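Local atomic coordinates of protein argonaute (Aquifex aeolicus, PDB entry 1YVU), a protein that acts as a DNA-guided RNA endonuclease, using short single-stranded DNA guides to bind complementary RNA targets and cleave them with the help of divalent metal ions. Residues K349-V354 against G384-K388; I357-V361 against I421-E425; L471-Q476 against Y667-Q671; L528-L533 against E699-W705. All blocks are in the same frame, centred on the assembly; numbering follows the deposited sequence.

Overall arrangement
Contacts 1 and 2 lie in the Mid domain and share strand 351-360, which pairs with strand 386-396 on one flank and strand 419-424 on the other. Their centres are 21 Å apart, yet they touch where Val354 CG1 meets Ile421 CG1 at 3.7 Å. Contacts 3 and 4 belong to the PIWI domain and touch where Tyr667 CE1 lies 3.9 Å from SE of Met703. Contact 3 comes within about 6 Å of contact 2 and 8 Å of contact 1 between nearest atoms, and its helix packs on Mid helix 368-381. Contact 4 lies near the catalytic site: the side chain of its Leu533 is about 9 Å from that of Asp502 and about 12 Å from the bound calcium.

Contact 1 of 4, residues K349-V354 against G384-K388; sequences KDVLSV and GIKLK
Leu387 sets CG opposite its own carbonyl carbon and beside its backbone N (chi1 -54°), and Val354 leaves its CG2 branch in the same relation to the backbone; these torsions let CD1 of Leu387 meet CG2 of Val354 at 3.8 Å. The two residues sit on neighbouring parallel strands of the Mid domain, 351-360 and 386-396, which helix 368-381 joins in a beta-alpha-beta crossover of the Rossmann-like kind. On the same face Leu352 pushes CD2 between two neighbours, lying 3.8 Å from CG2 of Ile385 and 3.8 Å from CD2 of Leu387. The crossover helix packs on Leu387 through Ile377 and Leu380, while Val354 leans on Leu419 and Ile421 of the next strand.

Four backbone bonds hold the register. Lys386 N reaches Asp350 O at 3.0 Å, and Lys386 O in turn receives Leu352 N at 2.8 Å. Leu352 O takes Lys388 N at 2.8 Å. The last bond, Val354 N to Lys388 O at 3.3 Å, is longer. Leu352 thus spends both its N and its O on the partner strand, as do Lys386 and Lys388.

The face bearing Val351, Ser353, Lys386 and Lys388 is more polar and more open to solvent. Lys349 turns its ammonium group away from the partner strand, to a salt bridge with Asp418. Lys388 is extended beyond CG, and the aliphatic part of its chain slants over Val351, CD of Lys388 lying 3.7 Å from Val351 CG1.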
loop_
_atom_site.group_PDB
_atom_site.type_symbol
_atom_site.label_atom_id
_atom_site.label_comp_id
_atom_site.label_asym_id
_atom_site.label_seq_id
_atom_site.Cartn_x
_atom_site.Cartn_y
_atom_site.Cartn_z
ATOM N N LYS A 349 -7.128 26.660 20.019
ATOM C CA LYS A 349 -6.679 26.721 21.407
ATOM C C LYS A 349 -5.616 27.817 21.543
ATOM O O LYS A 349 -4.458 27.628 21.161
ATOM C CB LYS A 349 -6.169 25.352 21.888
ATOM C CG LYS A 349 -6.303 25.190 23.399
ATOM C CD LYS A 349 -5.857 23.845 23.906
ATOM C CE LYS A 349 -5.900 23.834 25.424
ATOM N NZ LYS A 349 -5.579 22.486 25.997
ATOM N N ASP A 350 -6.047 28.973 22.065
ATOM C CA ASP A 350 -5.187 30.149 22.258
ATOM C C ASP A 350 -3.954 29.943 23.145
ATOM O O ASP A 350 -2.908 30.520 22.875
ATOM C CB ASP A 350 -5.992 31.426 22.659
ATOM C CG ASP A 350 -7.201 31.153 23.592
ATOM O OD1 ASP A 350 -7.063 30.388 24.578
ATOM O OD2 ASP A 350 -8.292 31.745 23.355
ATOM N N VAL A 351 -4.072 29.046 24.127
ATOM C CA VAL A 351 -3.007 28.697 25.079
ATOM C C VAL A 351 -2.734 27.192 25.022
ATOM O O VAL A 351 -3.672 26.396 25.104
ATOM C CB VAL A 351 -3.453 29.083 26.517
ATOM C CG1 VAL A 351 -2.654 28.347 27.613
ATOM C CG2 VAL A 351 -3.318 30.573 26.696
ATOM N N LEU A 352 -1.461 26.795 24.987
ATOM C CA LEU A 352 -1.088 25.362 24.918
ATOM C C LEU A 352 -0.133 24.795 25.999
ATOM O O LEU A 352 0.757 25.499 26.482
ATOM C CB LEU A 352 -0.483 25.063 23.544
ATOM C CG LEU A 352 -1.248 24.471 22.370
ATOM C CD1 LEU A 352 -2.589 25.067 22.146
ATOM C CD2 LEU A 352 -0.396 24.723 21.192
ATOM N N SER A 353 -0.309 23.517 26.347
ATOM C CA SER A 353 0.541 22.841 27.336
ATOM C C SER A 353 1.462 21.877 26.589
ATOM O O SER A 353 0.994 20.918 25.975
ATOM C CB SER A 353 -0.299 22.115 28.403
ATOM O OG SER A 353 -1.245 21.233 27.826
ATOM N N VAL A 354 2.763 22.189 26.599
ATOM C CA VAL A 354 3.800 21.427 25.889
ATOM C C VAL A 354 4.840 20.770 26.797
ATOM O O VAL A 354 5.227 21.359 27.799
ATOM C CB VAL A 354 4.574 22.393 24.910
ATOM C CG1 VAL A 354 5.656 21.671 24.111
ATOM C CG2 VAL A 354 3.607 23.050 23.951
ATOM N N GLY A 384 -0.738 34.565 17.907
ATOM C CA GLY A 384 -1.866 34.312 18.789
ATOM C C GLY A 384 -1.847 33.115 19.700
ATOM O O GLY A 384 -2.602 33.073 20.692
ATOM N N ILE A 385 -1.037 32.117 19.349
ATOM C CA ILE A 385 -0.930 30.911 20.162
ATOM C C ILE A 385 0.288 30.997 21.059
ATOM O O ILE A 385 1.406 31.232 20.614
ATOM C CB ILE A 385 -0.898 29.607 19.327
ATOM C CG1 ILE A 385 -2.065 29.583 18.345
ATOM C CG2 ILE A 385 -0.975 28.370 20.262
ATOM C CD1 ILE A 385 -1.726 30.096 16.991
ATOM N N LYS A 386 0.030 30.791 22.339
ATOM C CA LYS A 386 1.049 30.841 23.362
ATOM C C LYS A 386 1.365 29.447 23.929
ATOM O O LYS A 386 0.454 28.724 24.390
ATOM C CB LYS A 386 0.577 31.800 24.478
ATOM C CG LYS A 386 0.178 33.192 23.973
ATOM C CD LYS A 386 -0.985 33.750 24.750
ATOM C CE LYS A 386 -1.649 34.896 23.996
ATOM N NZ LYS A 386 -2.874 35.342 24.728
ATOM N N LEU A 387 2.632 29.031 23.806
ATOM C CA LEU A 387 3.058 27.758 24.395
ATOM C C LEU A 387 3.470 28.046 25.828
ATOM O O LEU A 387 4.123 29.057 26.120
ATOM C CB LEU A 387 4.264 27.141 23.701
ATOM C CG LEU A 387 4.330 26.873 22.213
ATOM C CD1 LEU A 387 5.398 25.810 22.026
ATOM C CD2 LEU A 387 3.023 26.404 21.686
ATOM N N LYS A 388 2.995 27.182 26.715
ATOM C CA LYS A 388 3.284 27.239 28.135
ATOM C C LYS A 388 3.919 25.892 28.451
ATOM O O LYS A 388 3.241 24.852 28.415
ATOM C CB LYS A 388 1.996 27.437 28.940
ATOM C CG LYS A 388 1.390 28.810 28.786
ATOM C CD LYS A 388 0.254 29.048 29.757
ATOM C CE LYS A 388 -0.104 30.528 29.794
ATOM N NZ LYS A 388 -1.346 30.754 30.567
#

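Contact 2 of 4, residues I357-V361 against I421-E425; sequences ISVSV and IVFLE
Ile357 and Phe423 are joined through the backbone, in a parallel pairing of strands 351-360 and 419-424 at the centre of the Mid domain's Rossmann-like sheet. Three hydrogen bonds carry it: Ile357 N to Ile421 O at 2.8 Å, Phe423 N to Ile357 O at 2.6 Å, and Val359 N to Phe423 O at 2.9 Å.

Apolar contacts occupy the face bearing Ile357 and Val422. These two side chains lie alongside each other and point the same way, with CD1 of Ile357 3.8 Å from CG2 of Val422. Further on, Val359 turns CG2 opposite its carbonyl carbon, where it slants across CD2 of Leu424 at 3.7 Å. The ring of Phe423 leaves on the other face, toward Phe372 and Leu373 of helix 368-381.

Past Val359 the side chains of Glu425 and the poorly ordered Val361 cross at about a right angle, CG of Glu425 lying 3.7 Å from CG2 of Val361. Val359 O and Glu425 N stand 3.2 Å apart at a poor angle, without bonding. Glu425 has a long, weak ion pair with Lys369.

The chemistry thus divides along the strands: paired buried amides behind hydrocarbon inside, a weakly held charged end at the surface.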
loop_
_atom_site.group_PDB
_atom_site.type_symbol
_atom_site.label_atom_id
_atom_site.label_comp_id
_atom_site.label_asym_id
_atom_site.label_seq_id
_atom_site.Cartn_x
_atom_site.Cartn_y
_atom_site.Cartn_z
ATOM N N ILE A 357 11.607 17.318 25.129
ATOM C CA ILE A 357 12.598 16.267 25.348
ATOM C C ILE A 357 13.827 16.528 24.521
ATOM O O ILE A 357 13.724 16.845 23.346
ATOM C CB ILE A 357 12.111 14.780 24.996
ATOM C CG1 ILE A 357 10.949 14.352 25.861
ATOM C CG2 ILE A 357 13.238 13.706 25.180
ATOM C CD1 ILE A 357 9.692 14.626 25.212
ATOM N N SER A 358 14.990 16.340 25.131
ATOM C CA SER A 358 16.223 16.496 24.422
ATOM C C SER A 358 17.069 15.294 24.679
ATOM O O SER A 358 17.149 14.777 25.777
ATOM C CB SER A 358 16.959 17.740 24.843
ATOM O OG SER A 358 17.153 17.658 26.228
ATOM N N VAL A 359 17.631 14.846 23.582
ATOM C CA VAL A 359 18.506 13.712 23.473
ATOM C C VAL A 359 19.823 14.397 23.101
ATOM O O VAL A 359 19.978 14.940 21.988
ATOM C CB VAL A 359 17.935 12.847 22.375
ATOM C CG1 VAL A 359 18.994 12.092 21.610
ATOM C CG2 VAL A 359 16.863 11.968 22.959
ATOM N N SER A 360 20.752 14.397 24.054
ATOM C CA SER A 360 22.023 15.083 23.855
ATOM C C SER A 360 23.251 14.215 24.077
ATOM O O SER A 360 23.143 13.070 24.525
ATOM C CB SER A 360 22.107 16.310 24.779
ATOM O OG SER A 360 20.827 16.757 25.216
ATOM N N VAL A 361 24.414 14.798 23.759
ATOM C CA VAL A 361 25.736 14.166 23.907
ATOM C C VAL A 361 26.644 15.007 24.854
ATOM O O VAL A 361 26.927 14.633 26.010
ATOM C CB VAL A 361 26.423 13.954 22.496
ATOM C CG1 VAL A 361 27.928 13.607 22.629
ATOM C CG2 VAL A 361 25.724 12.822 21.742
ATOM N N ILE A 421 7.492 18.496 22.196
ATOM C CA ILE A 421 8.572 18.844 21.285
ATOM C C ILE A 421 9.825 18.077 21.656
ATOM O O ILE A 421 10.313 18.192 22.769
ATOM C CB ILE A 421 8.838 20.364 21.228
ATOM C CG1 ILE A 421 7.523 21.124 20.932
ATOM C CG2 ILE A 421 9.887 20.669 20.150
ATOM C CD1 ILE A 421 7.647 22.650 20.712
ATOM N N VAL A 422 10.341 17.293 20.713
ATOM C CA VAL A 422 11.541 16.491 20.938
ATOM C C VAL A 422 12.719 16.893 20.064
ATOM O O VAL A 422 12.625 16.897 18.831
ATOM C CB VAL A 422 11.278 14.953 20.693
ATOM C CG1 VAL A 422 12.524 14.094 21.092
ATOM C CG2 VAL A 422 10.034 14.478 21.455
ATOM N N PHE A 423 13.849 17.153 20.722
ATOM C CA PHE A 423 15.097 17.499 20.046
ATOM C C PHE A 423 16.011 16.268 20.100
ATOM O O PHE A 423 16.486 15.902 21.181
ATOM C CB PHE A 423 15.807 18.665 20.733
ATOM C CG PHE A 423 15.073 19.958 20.696
ATOM C CD1 PHE A 423 14.364 20.398 21.835
ATOM C CD2 PHE A 423 15.165 20.803 19.576
ATOM C CE1 PHE A 423 13.759 21.692 21.870
ATOM C CE2 PHE A 423 14.566 22.104 19.585
ATOM C CZ PHE A 423 13.858 22.548 20.745
ATOM N N LEU A 424 16.235 15.619 18.954
ATOM C CA LEU A 424 17.102 14.432 18.904
ATOM C C LEU A 424 18.504 14.743 18.408
ATOM O O LEU A 424 18.654 15.603 17.542
ATOM C CB LEU A 424 16.508 13.351 18.012
ATOM C CG LEU A 424 15.167 12.706 18.318
ATOM C CD1 LEU A 424 14.914 11.755 17.186
ATOM C CD2 LEU A 424 15.168 11.952 19.641
ATOM N N GLU A 425 19.512 14.029 18.919
ATOM C CA GLU A 425 20.893 14.243 18.496
ATOM C C GLU A 425 21.204 13.530 17.191
ATOM O O GLU A 425 20.879 12.361 17.052
ATOM C CB GLU A 425 21.882 13.792 19.576
ATOM C CG GLU A 425 23.339 14.284 19.341
ATOM C CD GLU A 425 23.544 15.801 19.471
ATOM O OE1 GLU A 425 22.872 16.466 20.290
ATOM O OE2 GLU A 425 24.412 16.331 18.754
#

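Contact 3 of 4, residues L471-Q476 against Y667-Q671; sequences LNVAEQ and YSSFQ
Helix 466-480 of the PIWI domain is tied here to the loop between helices 652-661 and 682-690, chiefly by the carboxylate of Glu475 on Ser669. With CG opposite the backbone N (chi1 176°) the extended chain of Glu475 reaches Ser669, and there OE1 accepts from both its N and its OG. Ser669 N reaches Glu475 OE1 at 3.1 Å in a nearly straight bond; the bond from Ser669 OG to the same atom is modelled very short, and its length is doubtful. Both arrive on the syn side but from opposite faces of the carboxylate plane. The second oxygen, OE2, is hydrogen-bonded to the hydroxyl of Tyr486, whose backbone O also holds the hydroxyl of Tyr667. At Tyr667 the backbone O lies 3.3 Å from CD of Glu475.

One helical turn earlier, the ring of Phe670 lies against the helix surface. Phe670 CD1 is 3.7 Å from Asn472 CA, and Phe670 CZ is 4.2 Å from Leu471 CB. Arg337 of the Mid-domain helix 337-342 touches both Leu471 and Phe670.

Glu475 is buried, and the three hydrogen bonds to its oxygens would help to offset the nearby carbonyl of Tyr667 and probably hold the carboxylate in one rotation. The loop is thus fixed to the helix by a polar grip on Ser669, with the Phe670 ring packed on the helix beside it.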
loop_
_atom_site.group_PDB
_atom_site.type_symbol
_atom_site.label_atom_id
_atom_site.label_comp_id
_atom_site.label_asym_id
_atom_site.label_seq_id
_atom_site.Cartn_x
_atom_site.Cartn_y
_atom_site.Cartn_z
ATOM N N LEU A 471 10.081 28.074 10.136
ATOM C CA LEU A 471 8.844 28.102 9.356
ATOM C C LEU A 471 8.257 26.725 9.146
ATOM O O LEU A 471 7.055 26.517 9.399
ATOM C CB LEU A 471 9.024 28.828 8.021
ATOM C CG LEU A 471 9.066 30.351 8.235
ATOM C CD1 LEU A 471 9.506 31.028 6.995
ATOM C CD2 LEU A 471 7.736 30.912 8.664
ATOM N N ASN A 472 9.127 25.779 8.770
ATOM C CA ASN A 472 8.749 24.383 8.538
ATOM C C ASN A 472 8.040 23.878 9.780
ATOM O O ASN A 472 6.871 23.458 9.721
ATOM C CB ASN A 472 9.992 23.534 8.225
ATOM C CG ASN A 472 9.651 22.097 7.774
ATOM O OD1 ASN A 472 8.869 21.386 8.418
ATOM N ND2 ASN A 472 10.279 21.653 6.684
ATOM N N VAL A 473 8.674 24.148 10.917
ATOM C CA VAL A 473 8.165 23.730 12.216
ATOM C C VAL A 473 6.848 24.439 12.583
ATOM O O VAL A 473 5.884 23.775 12.962
ATOM C CB VAL A 473 9.294 23.906 13.294
ATOM C CG1 VAL A 473 8.773 23.789 14.722
ATOM C CG2 VAL A 473 10.396 22.869 13.040
ATOM N N ALA A 474 6.818 25.762 12.380
ATOM C CA ALA A 474 5.670 26.637 12.666
ATOM C C ALA A 474 4.379 26.106 12.078
ATOM O O ALA A 474 3.455 25.781 12.824
ATOM C CB ALA A 474 5.934 28.055 12.116
ATOM N N GLU A 475 4.394 25.937 10.747
ATOM C CA GLU A 475 3.281 25.423 9.929
ATOM C C GLU A 475 2.750 24.094 10.443
ATOM O O GLU A 475 1.543 23.903 10.522
ATOM C CB GLU A 475 3.773 25.255 8.471
ATOM C CG GLU A 475 2.772 24.639 7.456
ATOM C CD GLU A 475 3.402 24.267 6.112
ATOM O OE1 GLU A 475 4.545 23.726 6.071
ATOM O OE2 GLU A 475 2.733 24.488 5.080
ATOM N N GLN A 476 3.676 23.216 10.839
ATOM C CA GLN A 476 3.340 21.883 11.344
ATOM C C GLN A 476 2.778 21.817 12.758
ATOM O O GLN A 476 1.891 21.011 13.017
ATOM C CB GLN A 476 4.527 20.969 11.248
ATOM C CG GLN A 476 4.747 20.383 9.926
ATOM C CD GLN A 476 5.825 19.346 10.019
ATOM O OE1 GLN A 476 7.020 19.666 9.964
ATOM N NE2 GLN A 476 5.420 18.091 10.221
ATOM N N TYR A 667 -0.436 20.069 5.330
ATOM C CA TYR A 667 0.396 21.172 5.797
ATOM C C TYR A 667 1.884 20.901 5.857
ATOM O O TYR A 667 2.539 21.149 6.870
ATOM C CB TYR A 667 -0.107 21.655 7.166
ATOM C CG TYR A 667 -1.568 21.980 7.191
ATOM C CD1 TYR A 667 -2.510 21.031 7.618
ATOM C CD2 TYR A 667 -2.025 23.230 6.791
ATOM C CE1 TYR A 667 -3.889 21.331 7.660
ATOM C CE2 TYR A 667 -3.405 23.550 6.817
ATOM C CZ TYR A 667 -4.321 22.591 7.260
ATOM O OH TYR A 667 -5.647 22.903 7.396
ATOM N N SER A 668 2.410 20.351 4.776
ATOM C CA SER A 668 3.825 20.051 4.688
ATOM C C SER A 668 4.280 20.702 3.396
ATOM O O SER A 668 4.311 20.068 2.328
ATOM C CB SER A 668 4.020 18.539 4.681
ATOM O OG SER A 668 5.387 18.203 4.565
ATOM N N SER A 669 4.571 21.995 3.496
ATOM C CA SER A 669 4.986 22.779 2.341
ATOM C C SER A 669 6.398 22.569 1.823
ATOM O O SER A 669 6.688 22.767 0.645
ATOM C CB SER A 669 4.801 24.247 2.644
ATOM O OG SER A 669 5.342 24.665 3.885
ATOM N N PHE A 670 7.268 22.174 2.734
ATOM C CA PHE A 670 8.669 21.981 2.427
ATOM C C PHE A 670 8.971 20.543 2.067
ATOM O O PHE A 670 9.974 20.235 1.440
ATOM C CB PHE A 670 9.497 22.505 3.614
ATOM C CG PHE A 670 9.210 23.962 3.944
ATOM C CD1 PHE A 670 8.261 24.303 4.913
ATOM C CD2 PHE A 670 9.808 25.001 3.206
ATOM C CE1 PHE A 670 7.890 25.662 5.157
ATOM C CE2 PHE A 670 9.447 26.365 3.438
ATOM C CZ PHE A 670 8.482 26.686 4.420
ATOM N N GLN A 671 8.035 19.676 2.411
ATOM C CA GLN A 671 8.152 18.251 2.140
ATOM C C GLN A 671 6.931 17.784 1.339
ATOM O O GLN A 671 5.905 18.469 1.316
ATOM C CB GLN A 671 8.309 17.465 3.457
ATOM C CG GLN A 671 9.740 17.495 4.006
ATOM C CD GLN A 671 9.880 16.908 5.406
ATOM O OE1 GLN A 671 9.218 15.913 5.755
ATOM N NE2 GLN A 671 10.768 17.512 6.209
#

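Contact 4 of 4, residues L528-L533 against E699-W705; sequences LVRYYL and EGDIMYW
Tyr531 lays its ring over Gly700, where the last strand of the chain, 697-700, pairs antiparallel with strand 528-536 at the border of the RNase H fold of the PIWI domain. These two residues form the hydrogen-bonded pair, Tyr531 N to Gly700 O at 2.9 Å and Gly700 N to Tyr531 O at 3.3 Å. With CG placed between its backbone N and carbonyl carbon (chi1 62°), Tyr531 folds back across the partner strand, and Gly700 CA makes a CH-pi contact 3.7 Å from the Tyr531 ring centroid. Ile702 O lies at the edge of the same ring.

This is the tightly packed side. Tyr704 and Trp705 each turn an edge toward the face of Tyr531 in offset edge-to-face pairs, with planes at 62° and 70°, giving an aromatic cluster. Leu528 packs beside it, CD2 lying 3.7 Å from CG of selenomethionine Met703 and near the six-membered ring of Trp705. Beyond the cluster, Lys520 makes a cation-pi contact with Trp705, and Ile685 of helix 682-690 packs on Tyr704 and Trp705.

The other side is looser and more polar. Glu699, exposed, brings CB to the edge of the Tyr532 ring in its plane, 3.9 Å from CD1 of Tyr532. The side chains of Glu699 and Arg530 cross at a slant and meet in a salt bridge whose hydrogen bond is weak and bent, NH1 of Arg530 standing 3.0 Å from OE2 of Glu699.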
loop_
_atom_site.group_PDB
_atom_site.type_symbol
_atom_site.label_atom_id
_atom_site.label_comp_id
_atom_site.label_asym_id
_atom_site.label_seq_id
_atom_site.Cartn_x
_atom_site.Cartn_y
_atom_site.Cartn_z
ATOM N N LEU A 528 -10.576 19.957 8.854
ATOM C CA LEU A 528 -11.023 18.781 9.593
ATOM C C LEU A 528 -12.234 19.017 10.484
ATOM O O LEU A 528 -12.179 19.745 11.486
ATOM C CB LEU A 528 -9.868 18.161 10.407
ATOM C CG LEU A 528 -10.141 16.791 11.064
ATOM C CD1 LEU A 528 -10.190 15.647 10.007
ATOM C CD2 LEU A 528 -9.121 16.502 12.133
ATOM N N VAL A 529 -13.328 18.373 10.105
ATOM C CA VAL A 529 -14.529 18.476 10.876
ATOM C C VAL A 529 -14.372 17.541 12.086
ATOM O O VAL A 529 -14.365 18.037 13.205
ATOM C CB VAL A 529 -15.777 18.156 10.044
ATOM C CG1 VAL A 529 -17.036 18.295 10.907
ATOM C CG2 VAL A 529 -15.859 19.097 8.858
ATOM N N ARG A 530 -14.224 16.227 11.874
ATOM C CA ARG A 530 -14.037 15.272 12.975
ATOM C C ARG A 530 -13.408 14.015 12.473
ATOM O O ARG A 530 -13.571 13.691 11.306
ATOM C CB ARG A 530 -15.356 14.767 13.585
ATOM C CG ARG A 530 -16.173 15.659 14.485
ATOM C CD ARG A 530 -15.501 16.212 15.714
ATOM N NE ARG A 530 -16.147 17.485 16.030
ATOM C CZ ARG A 530 -16.687 17.799 17.203
ATOM N NH1 ARG A 530 -16.652 16.939 18.226
ATOM N NH2 ARG A 530 -17.345 18.950 17.331
ATOM N N TYR A 531 -12.722 13.293 13.361
ATOM C CA TYR A 531 -12.165 11.974 13.039
ATOM C C TYR A 531 -12.843 10.995 13.973
ATOM O O TYR A 531 -13.362 11.392 15.025
ATOM C CB TYR A 531 -10.623 11.854 13.165
ATOM C CG TYR A 531 -9.955 12.064 14.530
ATOM C CD1 TYR A 531 -10.032 11.098 15.574
ATOM C CD2 TYR A 531 -9.195 13.220 14.770
ATOM C CE1 TYR A 531 -9.364 11.294 16.832
ATOM C CE2 TYR A 531 -8.522 13.422 16.014
ATOM C CZ TYR A 531 -8.608 12.463 17.037
ATOM O OH TYR A 531 -7.923 12.693 18.211
ATOM N N TYR A 532 -12.787 9.718 13.628
ATOM C CA TYR A 532 -13.370 8.696 14.479
ATOM C C TYR A 532 -12.554 7.419 14.379
ATOM O O TYR A 532 -12.446 6.778 13.324
ATOM C CB TYR A 532 -14.854 8.469 14.169
ATOM C CG TYR A 532 -15.613 7.679 15.216
ATOM C CD1 TYR A 532 -15.762 8.153 16.554
ATOM C CD2 TYR A 532 -16.199 6.443 14.879
ATOM C CE1 TYR A 532 -16.488 7.390 17.533
ATOM C CE2 TYR A 532 -16.919 5.682 15.842
ATOM C CZ TYR A 532 -17.056 6.151 17.158
ATOM O OH TYR A 532 -17.726 5.344 18.062
ATOM N N LEU A 533 -11.962 7.084 15.510
ATOM C CA LEU A 533 -11.122 5.922 15.623
ATOM C C LEU A 533 -11.756 4.947 16.604
ATOM O O LEU A 533 -11.930 5.287 17.768
ATOM C CB LEU A 533 -9.755 6.395 16.092
ATOM C CG LEU A 533 -8.567 5.463 16.267
ATOM C CD1 LEU A 533 -8.351 4.600 15.045
ATOM C CD2 LEU A 533 -7.327 6.311 16.545
ATOM N N GLU A 699 -13.030 10.204 19.244
ATOM C CA GLU A 699 -13.458 11.186 18.288
ATOM C C GLU A 699 -12.638 12.447 18.595
ATOM O O GLU A 699 -12.316 12.726 19.749
ATOM C CB GLU A 699 -14.954 11.440 18.517
ATOM C CG GLU A 699 -15.646 12.243 17.437
ATOM C CD GLU A 699 -16.973 12.799 17.882
ATOM O OE1 GLU A 699 -17.852 12.022 18.303
ATOM O OE2 GLU A 699 -17.135 14.028 17.789
ATOM N N GLY A 700 -12.277 13.190 17.566
ATOM C CA GLY A 700 -11.512 14.403 17.781
ATOM C C GLY A 700 -11.670 15.317 16.605
ATOM O O GLY A 700 -12.429 15.029 15.699
ATOM N N ASP A 701 -10.872 16.370 16.590
ATOM C CA ASP A 701 -10.914 17.396 15.563
ATOM C C ASP A 701 -9.515 17.967 15.353
ATOM O O ASP A 701 -9.338 19.033 14.762
ATOM C CB ASP A 701 -11.870 18.502 16.030
ATOM C CG ASP A 701 -11.548 19.024 17.434
ATOM O OD1 ASP A 701 -10.780 18.372 18.173
ATOM O OD2 ASP A 701 -12.073 20.092 17.805
ATOM N N ILE A 702 -8.525 17.211 15.820
ATOM C CA ILE A 702 -7.100 17.557 15.776
ATOM C C ILE A 702 -6.388 16.628 14.806
ATOM O O ILE A 702 -6.683 15.428 14.763
ATOM C CB ILE A 702 -6.475 17.369 17.215
ATOM C CG1 ILE A 702 -7.101 18.330 18.214
ATOM C CG2 ILE A 702 -5.013 17.627 17.243
ATOM C CD1 ILE A 702 -7.342 17.671 19.560
HETATM N N MSE A 703 -5.469 17.175 14.017
HETATM C CA MSE A 703 -4.703 16.324 13.116
HETATM C C MSE A 703 -3.404 15.955 13.864
HETATM O O MSE A 703 -2.304 16.402 13.492
HETATM C CB MSE A 703 -4.447 17.031 11.783
HETATM C CG MSE A 703 -5.707 17.324 10.972
HETATM SE SE MSE A 703 -5.463 18.034 9.134
HETATM C CE MSE A 703 -4.761 16.444 8.236
ATOM N N TYR A 704 -3.532 15.083 14.874
ATOM C CA TYR A 704 -2.392 14.703 15.733
ATOM C C TYR A 704 -1.241 13.860 15.139
ATOM O O TYR A 704 -0.153 13.737 15.756
ATOM C CB TYR A 704 -2.889 14.073 17.054
ATOM C CG TYR A 704 -3.474 12.697 16.905
ATOM C CD1 TYR A 704 -2.651 11.555 16.970
ATOM C CD2 TYR A 704 -4.846 12.523 16.635
ATOM C CE1 TYR A 704 -3.160 10.282 16.768
ATOM C CE2 TYR A 704 -5.380 11.228 16.431
ATOM C CZ TYR A 704 -4.518 10.119 16.498
ATOM O OH TYR A 704 -5.006 8.853 16.321
ATOM N N TRP A 705 -1.492 13.280 13.968
ATOM C CA TRP A 705 -0.525 12.414 13.302
ATOM C C TRP A 705 0.592 13.111 12.510
ATOM O O TRP A 705 1.697 12.578 12.347
ATOM C CB TRP A 705 -1.295 11.435 12.420
ATOM C CG TRP A 705 -2.390 12.062 11.561
ATOM C CD1 TRP A 705 -2.247 12.562 10.296
ATOM C CD2 TRP A 705 -3.758 12.294 11.923
ATOM N NE1 TRP A 705 -3.429 13.091 9.851
ATOM C CE2 TRP A 705 -4.381 12.945 10.825
ATOM C CE3 TRP A 705 -4.527 12.022 13.074
ATOM C CZ2 TRP A 705 -5.742 13.337 10.826
ATOM C CZ3 TRP A 705 -5.916 12.419 13.089
ATOM C CH2 TRP A 705 -6.495 13.079 11.961
#